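Local coordinates for protein MB2760 (Mycobacterium tuberculosis, PDB 2BNG) that hydrolyses long or bulky lipophilic epoxides, such as 9,10-epoxystearic acid and cholesterol 5,6-oxide, to diols in vitro, its physiological substrates being still unidentified, at residues D34-D37 with A38-D42; I80-G84 with A85-T89; A94-G98 with P99-Q103; R135-V138 with A139-V142. All coordinates share one frame; numbering follows the deposited sequence.

Contact 1 of 4, residues D34-D37 with A38-D42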
loop_
_atom_site.group_PDB
_atom_site.type_symbol
_atom_site.label_atom_id
_atom_site.label_comp_id
_atom_site.label_asym_id
_atom_site.label_seq_id
_atom_site.Cartn_x
_atom_site.Cartn_y
_atom_site.Cartn_z
ATOM N N ASP C 34 2.332 25.983 31.782
ATOM C CA ASP C 34 1.592 27.011 31.078
ATOM C C ASP C 34 0.249 26.499 30.522
ATOM O O ASP C 34 -0.747 27.238 30.522
ATOM C CB ASP C 34 2.432 27.635 29.975
ATOM C CG ASP C 34 3.678 28.312 30.505
ATOM O OD1 ASP C 34 4.486 28.764 29.704
ATOM O OD2 ASP C 34 3.890 28.391 31.715
ATOM N N THR C 35 0.214 25.248 30.065
ATOM C CA THR C 35 -1.057 24.611 29.715
ATOM C C THR C 35 -1.941 24.379 30.951
ATOM O O THR C 35 -3.158 24.550 30.887
ATOM C CB THR C 35 -0.830 23.300 28.943
ATOM O OG1 THR C 35 -0.087 23.588 27.753
ATOM C CG2 THR C 35 -2.141 22.621 28.577
ATOM N N VAL C 36 -1.332 23.992 32.071
ATOM C CA VAL C 36 -2.065 23.867 33.334
ATOM C C VAL C 36 -2.732 25.213 33.709
ATOM O O VAL C 36 -3.917 25.265 34.054
ATOM C CB VAL C 36 -1.155 23.362 34.471
ATOM C CG1 VAL C 36 -1.827 23.573 35.835
ATOM C CG2 VAL C 36 -0.774 21.890 34.226
ATOM N N ASP C 37 -1.966 26.295 33.606
ATOM C CA ASP C 37 -2.472 27.663 33.803
ATOM C C ASP C 37 -3.616 28.077 32.896
ATOM O O ASP C 37 -4.587 28.681 33.345
ATOM C CB ASP C 37 -1.353 28.679 33.590
ATOM C CG ASP C 37 -0.489 28.820 34.790
ATOM O OD1 ASP C 37 -1.024 28.715 35.910
ATOM O OD2 ASP C 37 0.726 29.022 34.636
ATOM N N ALA C 38 -3.482 27.788 31.612
ATOM C CA ALA C 38 -4.542 28.073 30.656
ATOM C C ALA C 38 -5.794 27.212 30.898
ATOM O O ALA C 38 -6.908 27.664 30.622
ATOM C CB ALA C 38 -4.032 27.887 29.243
ATOM N N ALA C 39 -5.615 25.992 31.424
ATOM C CA ALA C 39 -6.716 25.027 31.551
ATOM C C ALA C 39 -7.652 25.321 32.724
ATOM O O ALA C 39 -8.814 24.925 32.697
ATOM C CB ALA C 39 -6.178 23.610 31.656
ATOM N N LEU C 40 -7.168 26.019 33.753
ATOM C CA LEU C 40 -7.942 26.123 34.998
ATOM C C LEU C 40 -8.668 27.448 35.103
ATOM O O LEU C 40 -8.057 28.503 35.041
ATOM C CB LEU C 40 -7.059 25.900 36.233
ATOM C CG LEU C 40 -6.323 24.556 36.359
ATOM C CD1 LEU C 40 -5.447 24.534 37.621
ATOM C CD2 LEU C 40 -7.285 23.366 36.335
ATOM N N GLY C 41 -9.986 27.386 35.254
ATOM C CA GLY C 41 -10.791 28.579 35.396
ATOM C C GLY C 41 -10.468 29.352 36.667
ATOM O O GLY C 41 -10.087 28.769 37.686
ATOM N N ASP C 42 -10.634 30.669 36.605
ATOM C CA ASP C 42 -10.417 31.544 37.762
ATOM C C ASP C 42 -11.161 31.133 39.034
ATOM O O ASP C 42 -10.612 31.239 40.122
ATOM C CB ASP C 42 -10.723 32.996 37.413
ATOM C CG ASP C 42 -9.618 33.639 36.582
ATOM O OD1 ASP C 42 -9.833 34.756 36.053
ATOM O OD2 ASP C 42 -8.528 33.037 36.446
#
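The carbonyl oxygen of Val36 is approached by two backbone amides, both weakly bonded. Ala39 N lies 3.2 Å from Val36 O, and Leu40 N lies 3.4 Å from the same Val36 O. This is the last turn of helix 33-39, where the bonding weakens. The regular helical bonds come just before it. Ala38 N donates to Asp34 O at 3.0 Å with an N-H...O angle of 158°. Ala39 N donates to Thr35 O at 2.9 Å, with a more bent angle of 133°. The amide of Ala39 therefore has two acceptors, and its bond to Val36 O is the weak one. Leu40 is the first residue to leave helical backbone angles, and the chain passes on into the short strand 40-41.

On the polar side, Asp34 and Asp37 are one turn apart. Both form salt bridges through OD2 with Arg65 of helix 57-65, which ties the two helices together. Val36 and Leu40 face helix 13-30, where Val36 packs on Ala27 and Leu40 on Phe24. Both are buried and run abreast. In Val36 the CG1 methyl is anti to the backbone N (chi1 166°), which brings it beside Leu40. The apolar contact is made by Val36 CG1 and Leu40 CD1, 4.1 Å apart, while Leu40 CG rests 3.4 Å from Val36 O.

Contact 2 of 4, residues I80-G84 with A85-T89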
loop_
_atom_site.group_PDB
_atom_site.type_symbol
_atom_site.label_atom_id
_atom_site.label_comp_id
_atom_site.label_asym_id
_atom_site.label_seq_id
_atom_site.Cartn_x
_atom_site.Cartn_y
_atom_site.Cartn_z
ATOM N N ILE C 80 -13.158 7.594 29.936
ATOM C CA ILE C 80 -13.522 8.990 30.071
ATOM C C ILE C 80 -14.778 9.235 29.237
ATOM O O ILE C 80 -14.882 8.735 28.140
ATOM C CB ILE C 80 -12.346 9.930 29.638
ATOM C CG1 ILE C 80 -12.752 11.411 29.780
ATOM C CG2 ILE C 80 -11.806 9.560 28.216
ATOM C CD1 ILE C 80 -11.583 12.388 29.750
ATOM N N GLY C 81 -15.727 9.996 29.768
ATOM C CA GLY C 81 -16.985 10.273 29.070
ATOM C C GLY C 81 -17.591 11.538 29.613
ATOM O O GLY C 81 -17.175 12.012 30.659
ATOM N N ALA C 82 -18.568 12.092 28.914
ATOM C CA ALA C 82 -19.086 13.407 29.240
ATOM C C ALA C 82 -20.584 13.397 29.413
ATOM O O ALA C 82 -21.279 12.576 28.848
ATOM C CB ALA C 82 -18.709 14.389 28.170
ATOM N N ASP C 83 -21.061 14.332 30.211
ATOM C CA ASP C 83 -22.485 14.533 30.470
ATOM C C ASP C 83 -22.669 16.045 30.397
ATOM O O ASP C 83 -22.518 16.748 31.405
ATOM C CB ASP C 83 -22.780 13.975 31.868
ATOM C CG ASP C 83 -24.196 14.233 32.365
ATOM O OD1 ASP C 83 -25.044 14.840 31.667
ATOM O OD2 ASP C 83 -24.442 13.802 33.514
ATOM N N GLY C 84 -22.937 16.534 29.191
ATOM C CA GLY C 84 -22.979 17.953 28.933
ATOM C C GLY C 84 -21.623 18.562 29.236
ATOM O O GLY C 84 -20.630 18.155 28.642
ATOM N N ALA C 85 -21.590 19.523 30.166
ATOM C CA ALA C 85 -20.346 20.157 30.572
ATOM C C ALA C 85 -19.548 19.291 31.579
ATOM O O ALA C 85 -18.375 19.535 31.800
ATOM C CB ALA C 85 -20.624 21.556 31.144
ATOM N N ALA C 86 -20.187 18.300 32.195
ATOM C CA ALA C 86 -19.470 17.397 33.109
ATOM C C ALA C 86 -18.672 16.274 32.383
ATOM O O ALA C 86 -19.138 15.707 31.394
ATOM C CB ALA C 86 -20.420 16.799 34.130
ATOM N N VAL C 87 -17.486 15.969 32.910
ATOM C CA VAL C 87 -16.599 14.947 32.377
ATOM C C VAL C 87 -16.237 13.998 33.531
ATOM O O VAL C 87 -15.896 14.444 34.647
ATOM C CB VAL C 87 -15.309 15.579 31.740
ATOM C CG1 VAL C 87 -14.299 14.513 31.320
ATOM C CG2 VAL C 87 -15.671 16.494 30.549
ATOM N N LEU C 88 -16.344 12.693 33.263
ATOM C CA LEU C 88 -16.023 11.653 34.245
ATOM C C LEU C 88 -14.843 10.831 33.773
ATOM O O LEU C 88 -14.685 10.580 32.578
ATOM C CB LEU C 88 -17.212 10.719 34.533
ATOM C CG LEU C 88 -18.515 11.372 35.005
ATOM C CD1 LEU C 88 -19.407 11.534 33.806
ATOM C CD2 LEU C 88 -19.231 10.571 36.082
ATOM N N THR C 89 -14.066 10.332 34.723
ATOM C CA THR C 89 -12.771 9.820 34.420
ATOM C C THR C 89 -12.470 8.605 35.333
ATOM O O THR C 89 -12.709 8.652 36.536
ATOM C CB THR C 89 -11.868 11.074 34.565
ATOM O OG1 THR C 89 -10.959 11.233 33.521
ATOM C CG2 THR C 89 -11.131 11.149 35.657
#
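A tight beta hairpin joins strands 72-83 and 86-97 here, and Ile80 packs across it on Val87. The CG1 branch of Ile80 does the touching. It is anti to the backbone N (chi1 180°), and its CD1 reaches Val87 CG1 at 3.8 Å. The two side chains meet at a slant. Ile80 also extends in the same direction as its neighbour Thr89, with CD1 4.0 Å from Thr89 OG1. Ala82 is on this face too. Helix 13-30 packs over it, with Ala17 and Val21 against Val87 and Ile18 against Ala82. The Thr89 side chain is about 5 Å from that of Asp122, the probable proton acceptor of the active site.

The turn is of type II', from Asp83 to Ala86. Gly84 takes a positive phi at its first corner, a conformation that favours glycine. Ala86 N closes the turn on Asp83 O at 2.9 Å. Asp83 N returns a bond to Ala86 O. Further along, Leu88 N bonds Gly81 O at 2.8 Å, with an N-H...O angle of 176°. Gly81 N bonds Leu88 O in return.

Asp83, Ala86 and Leu88 lie on the other face of the hairpin, which meets a second subunit. There Asp83 OD2 accepts a hydrogen bond from Ile80 N of that subunit, and Ile80 N here bonds Asp83 OD2 of that subunit in return. Leu88 packs on Gly81 of the same neighbour, and within its own chain Leu88 CD1 lies 3.9 Å from Gly81 O.

Contact 3 of 4, residues A94-G98 with P99-Q103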
loop_
_atom_site.group_PDB
_atom_site.type_symbol
_atom_site.label_atom_id
_atom_site.label_comp_id
_atom_site.label_asym_id
_atom_site.label_seq_id
_atom_site.Cartn_x
_atom_site.Cartn_y
_atom_site.Cartn_z
ATOM N N ALA C 94 -0.257 8.022 39.886
ATOM C CA ALA C 94 0.909 7.719 40.695
ATOM C C ALA C 94 1.539 9.013 41.185
ATOM O O ALA C 94 1.667 9.956 40.412
ATOM C CB ALA C 94 1.906 6.912 39.884
ATOM N N LEU C 95 1.903 9.059 42.469
ATOM C CA LEU C 95 2.740 10.145 42.989
ATOM C C LEU C 95 4.146 9.595 43.177
ATOM O O LEU C 95 4.322 8.494 43.705
ATOM C CB LEU C 95 2.189 10.745 44.292
ATOM C CG LEU C 95 0.719 11.227 44.304
ATOM C CD1 LEU C 95 0.323 11.626 45.726
ATOM C CD2 LEU C 95 0.419 12.360 43.319
ATOM N N ILE C 96 5.140 10.351 42.716
ATOM C CA ILE C 96 6.538 9.939 42.747
ATOM C C ILE C 96 7.302 10.958 43.543
ATOM O O ILE C 96 7.290 12.130 43.200
ATOM C CB ILE C 96 7.191 9.942 41.327
ATOM C CG1 ILE C 96 6.153 9.627 40.224
ATOM C CG2 ILE C 96 8.478 9.148 41.314
ATOM C CD1 ILE C 96 6.122 8.352 39.588
ATOM N N ILE C 97 7.971 10.505 44.598
ATOM C CA ILE C 97 8.818 11.343 45.426
ATOM C C ILE C 97 10.150 10.614 45.479
ATOM O O ILE C 97 10.293 9.598 46.179
ATOM C CB ILE C 97 8.215 11.524 46.843
ATOM C CG1 ILE C 97 6.807 12.122 46.748
ATOM C CG2 ILE C 97 9.103 12.422 47.724
ATOM C CD1 ILE C 97 5.862 11.602 47.773
ATOM N N GLY C 98 11.115 11.116 44.701
ATOM C CA GLY C 98 12.368 10.421 44.459
ATOM C C GLY C 98 12.126 8.987 44.000
ATOM O O GLY C 98 11.426 8.761 42.991
ATOM N N PRO C 99 12.673 7.998 44.756
ATOM C CA PRO C 99 12.569 6.589 44.339
ATOM C C PRO C 99 11.289 5.933 44.838
ATOM O O PRO C 99 11.017 4.791 44.476
ATOM C CB PRO C 99 13.781 5.933 45.003
ATOM C CG PRO C 99 14.009 6.767 46.288
ATOM C CD PRO C 99 13.407 8.152 46.038
ATOM N N LEU C 100 10.523 6.647 45.664
ATOM C CA LEU C 100 9.230 6.163 46.144
ATOM C C LEU C 100 8.103 6.440 45.139
ATOM O O LEU C 100 7.850 7.593 44.772
ATOM C CB LEU C 100 8.900 6.798 47.502
ATOM C CG LEU C 100 7.533 6.457 48.107
ATOM C CD1 LEU C 100 7.399 4.927 48.388
ATOM C CD2 LEU C 100 7.224 7.314 49.360
ATOM N N ARG C 101 7.428 5.382 44.695
ATOM C CA ARG C 101 6.297 5.522 43.791
ATOM C C ARG C 101 5.046 4.943 44.422
ATOM O O ARG C 101 5.034 3.777 44.828
ATOM C CB ARG C 101 6.591 4.828 42.467
ATOM C CG ARG C 101 5.394 4.695 41.545
ATOM C CD ARG C 101 5.765 3.809 40.380
ATOM N NE ARG C 101 4.715 3.856 39.382
ATOM C CZ ARG C 101 4.717 4.691 38.354
ATOM N NH1 ARG C 101 5.739 5.515 38.187
ATOM N NH2 ARG C 101 3.688 4.710 37.501
ATOM N N VAL C 102 4.010 5.771 44.532
ATOM C CA VAL C 102 2.758 5.369 45.158
ATOM C C VAL C 102 1.625 5.446 44.139
ATOM O O VAL C 102 1.258 6.519 43.660
ATOM C CB VAL C 102 2.408 6.253 46.394
ATOM C CG1 VAL C 102 1.090 5.802 47.035
ATOM C CG2 VAL C 102 3.551 6.247 47.422
ATOM N N GLN C 103 1.064 4.291 43.833
ATOM C CA GLN C 103 0.107 4.165 42.758
ATOM C C GLN C 103 -1.250 3.717 43.297
ATOM O O GLN C 103 -1.323 2.838 44.167
ATOM C CB GLN C 103 0.652 3.153 41.752
ATOM C CG GLN C 103 -0.020 3.146 40.407
ATOM C CD GLN C 103 0.837 2.428 39.373
ATOM O OE1 GLN C 103 1.921 2.844 39.089
ATOM N NE2 GLN C 103 0.359 1.351 38.839
#
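Arg101 packs closely on Ala94 and is held by Gln103, whereas the turn at Gly98 and Pro99 is exposed. Ala94 CB sits above the Arg101 guanidinium, near its NH2 edge, with CB 3.7 Å from NH2. Arg101 is stretched out as far as NE, which sets NH2 by Ala94 and NH1 on the side of Ile96. Ile96 CD1 comes very near NH1, but its strained torsions make the placement of this tip doubtful.

Gln103 OE1 sits in the guanidinium plane and is gripped side-on by two nitrogens of Arg101. NE and NH2 of Arg101 are each 3.0 Å from this OE1. Arg101 NH2 also forms a salt bridge with Glu74, and Gln103 NE2 bonds Thr148 O. These bonds fix the rotation of the guanidinium and tie the hairpin to strand 72-83 and to the C-terminal tail.

The hairpin joins strands 86-97 and 100-113 of the mixed sheet, and Ala94 directly follows Asp93, the probable proton donor of the active site. Val102 N bonds Leu95 O at 2.9 Å, with an N-H...O angle of 173°. On the face of Leu100 and Val102, these two residues pack on helix 126-139.

Toward the solvent end the pairing closes in a type II' turn from Ile97 to Leu100. Gly98 supplies the positive phi, and Leu100 N bonds Ile97 O at 3.0 Å.

Contact 4 of 4, residues R135-V138 with A139-V142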
loop_
_atom_site.group_PDB
_atom_site.type_symbol
_atom_site.label_atom_id
_atom_site.label_comp_id
_atom_site.label_asym_id
_atom_site.label_seq_id
_atom_site.Cartn_x
_atom_site.Cartn_y
_atom_site.Cartn_z
ATOM N N ARG C 135 3.360 -1.060 48.912
ATOM C CA ARG C 135 4.033 -1.556 47.746
ATOM C C ARG C 135 5.163 -0.638 47.285
ATOM O O ARG C 135 6.201 -1.113 46.829
ATOM C CB ARG C 135 3.057 -1.725 46.626
ATOM C CG ARG C 135 3.618 -2.659 45.688
ATOM C CD ARG C 135 2.836 -2.673 44.526
ATOM N NE ARG C 135 3.573 -3.251 43.432
ATOM C CZ ARG C 135 3.082 -4.248 42.723
ATOM N NH1 ARG C 135 1.907 -4.726 43.078
ATOM N NH2 ARG C 135 3.745 -4.762 41.701
ATOM N N GLY C 136 4.944 0.668 47.403
ATOM C CA GLY C 136 5.976 1.646 47.108
ATOM C C GLY C 136 7.166 1.443 48.024
ATOM O O GLY C 136 8.321 1.361 47.575
ATOM N N LEU C 137 6.875 1.353 49.315
ATOM C CA LEU C 137 7.904 1.143 50.316
ATOM C C LEU C 137 8.661 -0.170 50.121
ATOM O O LEU C 137 9.879 -0.193 50.207
ATOM C CB LEU C 137 7.302 1.221 51.709
ATOM C CG LEU C 137 6.806 2.604 52.123
ATOM C CD1 LEU C 137 6.142 2.479 53.488
ATOM C CD2 LEU C 137 7.945 3.659 52.132
ATOM N N VAL C 138 7.939 -1.246 49.839
ATOM C CA VAL C 138 8.568 -2.532 49.557
ATOM C C VAL C 138 9.474 -2.449 48.318
ATOM O O VAL C 138 10.591 -2.993 48.319
ATOM C CB VAL C 138 7.533 -3.679 49.405
ATOM C CG1 VAL C 138 8.171 -4.900 48.768
ATOM C CG2 VAL C 138 6.929 -4.044 50.765
ATOM N N ALA C 139 9.001 -1.760 47.281
ATOM C CA ALA C 139 9.749 -1.663 46.029
ATOM C C ALA C 139 11.048 -0.844 46.172
ATOM O O ALA C 139 11.984 -1.016 45.406
ATOM C CB ALA C 139 8.879 -1.111 44.942
ATOM N N LEU C 140 11.097 0.020 47.166
ATOM C CA LEU C 140 12.281 0.767 47.570
ATOM C C LEU C 140 13.467 -0.112 47.926
ATOM O O LEU C 140 14.620 0.334 47.913
ATOM C CB LEU C 140 11.951 1.569 48.821
ATOM C CG LEU C 140 12.040 3.084 48.860
ATOM C CD1 LEU C 140 11.524 3.675 47.576
ATOM C CD2 LEU C 140 11.290 3.604 50.075
ATOM N N VAL C 141 13.130 -1.382 48.275
ATOM C CA VAL C 141 14.080 -2.323 48.828
ATOM C C VAL C 141 14.210 -3.484 47.834
ATOM O O VAL C 141 15.291 -4.039 47.638
ATOM C CB VAL C 141 13.544 -2.785 50.205
ATOM C CG1 VAL C 141 14.107 -3.990 50.608
ATOM C CG2 VAL C 141 13.880 -1.851 51.254
ATOM N N VAL C 142 13.094 -3.836 47.206
ATOM C CA VAL C 142 13.057 -4.839 46.146
ATOM C C VAL C 142 12.549 -4.142 44.880
ATOM O O VAL C 142 11.343 -4.157 44.600
ATOM C CB VAL C 142 12.107 -6.026 46.483
ATOM C CG1 VAL C 142 12.345 -7.183 45.524
ATOM C CG2 VAL C 142 12.272 -6.472 47.930
#
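Leu140 folds back on the turn of helix that precedes it, touching Gly136 and Leu137 along its length. Its CB presses on the backbone, 3.1 Å from Leu137 O. CG is farther from that oxygen. At the tip the branches part. Leu140 CD1 lies 4.0 Å from Gly136 O, while Leu140 CD2 meets Leu137 CD2 at 3.9 Å. The two leucines are flank to flank. In Leu137, CG anti to the carbonyl carbon (chi1 -68°) and an extended second torsion bring CD2, rather than CD1, to Leu140. Both leucines also rest on Leu100 of strand 100-113, and Leu140 reaches Pro99 in the hairpin turn.

This is the C-terminal end of helix 126-139, where the chain passes into an irregular tail. Ala139 N keeps a regular helical bond to Arg135 O at 2.9 Å. Leu140 N bonds Gly136 O at 3.1 Å and has a second, weak bond to Leu137 O. The carbonyl of Val138 then takes two amides. Val142 N donates in the carbonyl plane at 2.9 Å from Val138 O, with an N-H...O angle of 163°. Val141 N comes from above that plane, 3.0 Å from Val138 O. Beside this double grip, Val138 CG1 and Val142 CG2 make a looser apolar contact.

The tail also returns to the helix. Val138 packs on Leu145, Ala139 packs on Lys146, and Arg135 NE donates a hydrogen bond to Leu145 O. Ala139 is buried, and its CB sits 3.3 Å from Arg135 O.

In the fold
The four contacts follow one another along the chain, and none nests in or crosses another. Contact 1 comes first, where helix 33-39 runs out into strand 40-41. Contact 2 closes the hairpin of strands 72-83 and 86-97 and faces a second subunit. Strand 86-97 then runs to contact 3, which closes the next hairpin with strand 100-113; the two centres are about 28 Å apart, on opposite sides of the chain's centre. Contact 4 ends helix 126-139. Its centre is about 10 Å from that of contact 3, and the helix end packs on the hairpin turn. The helix end is thereby joined to the sheet.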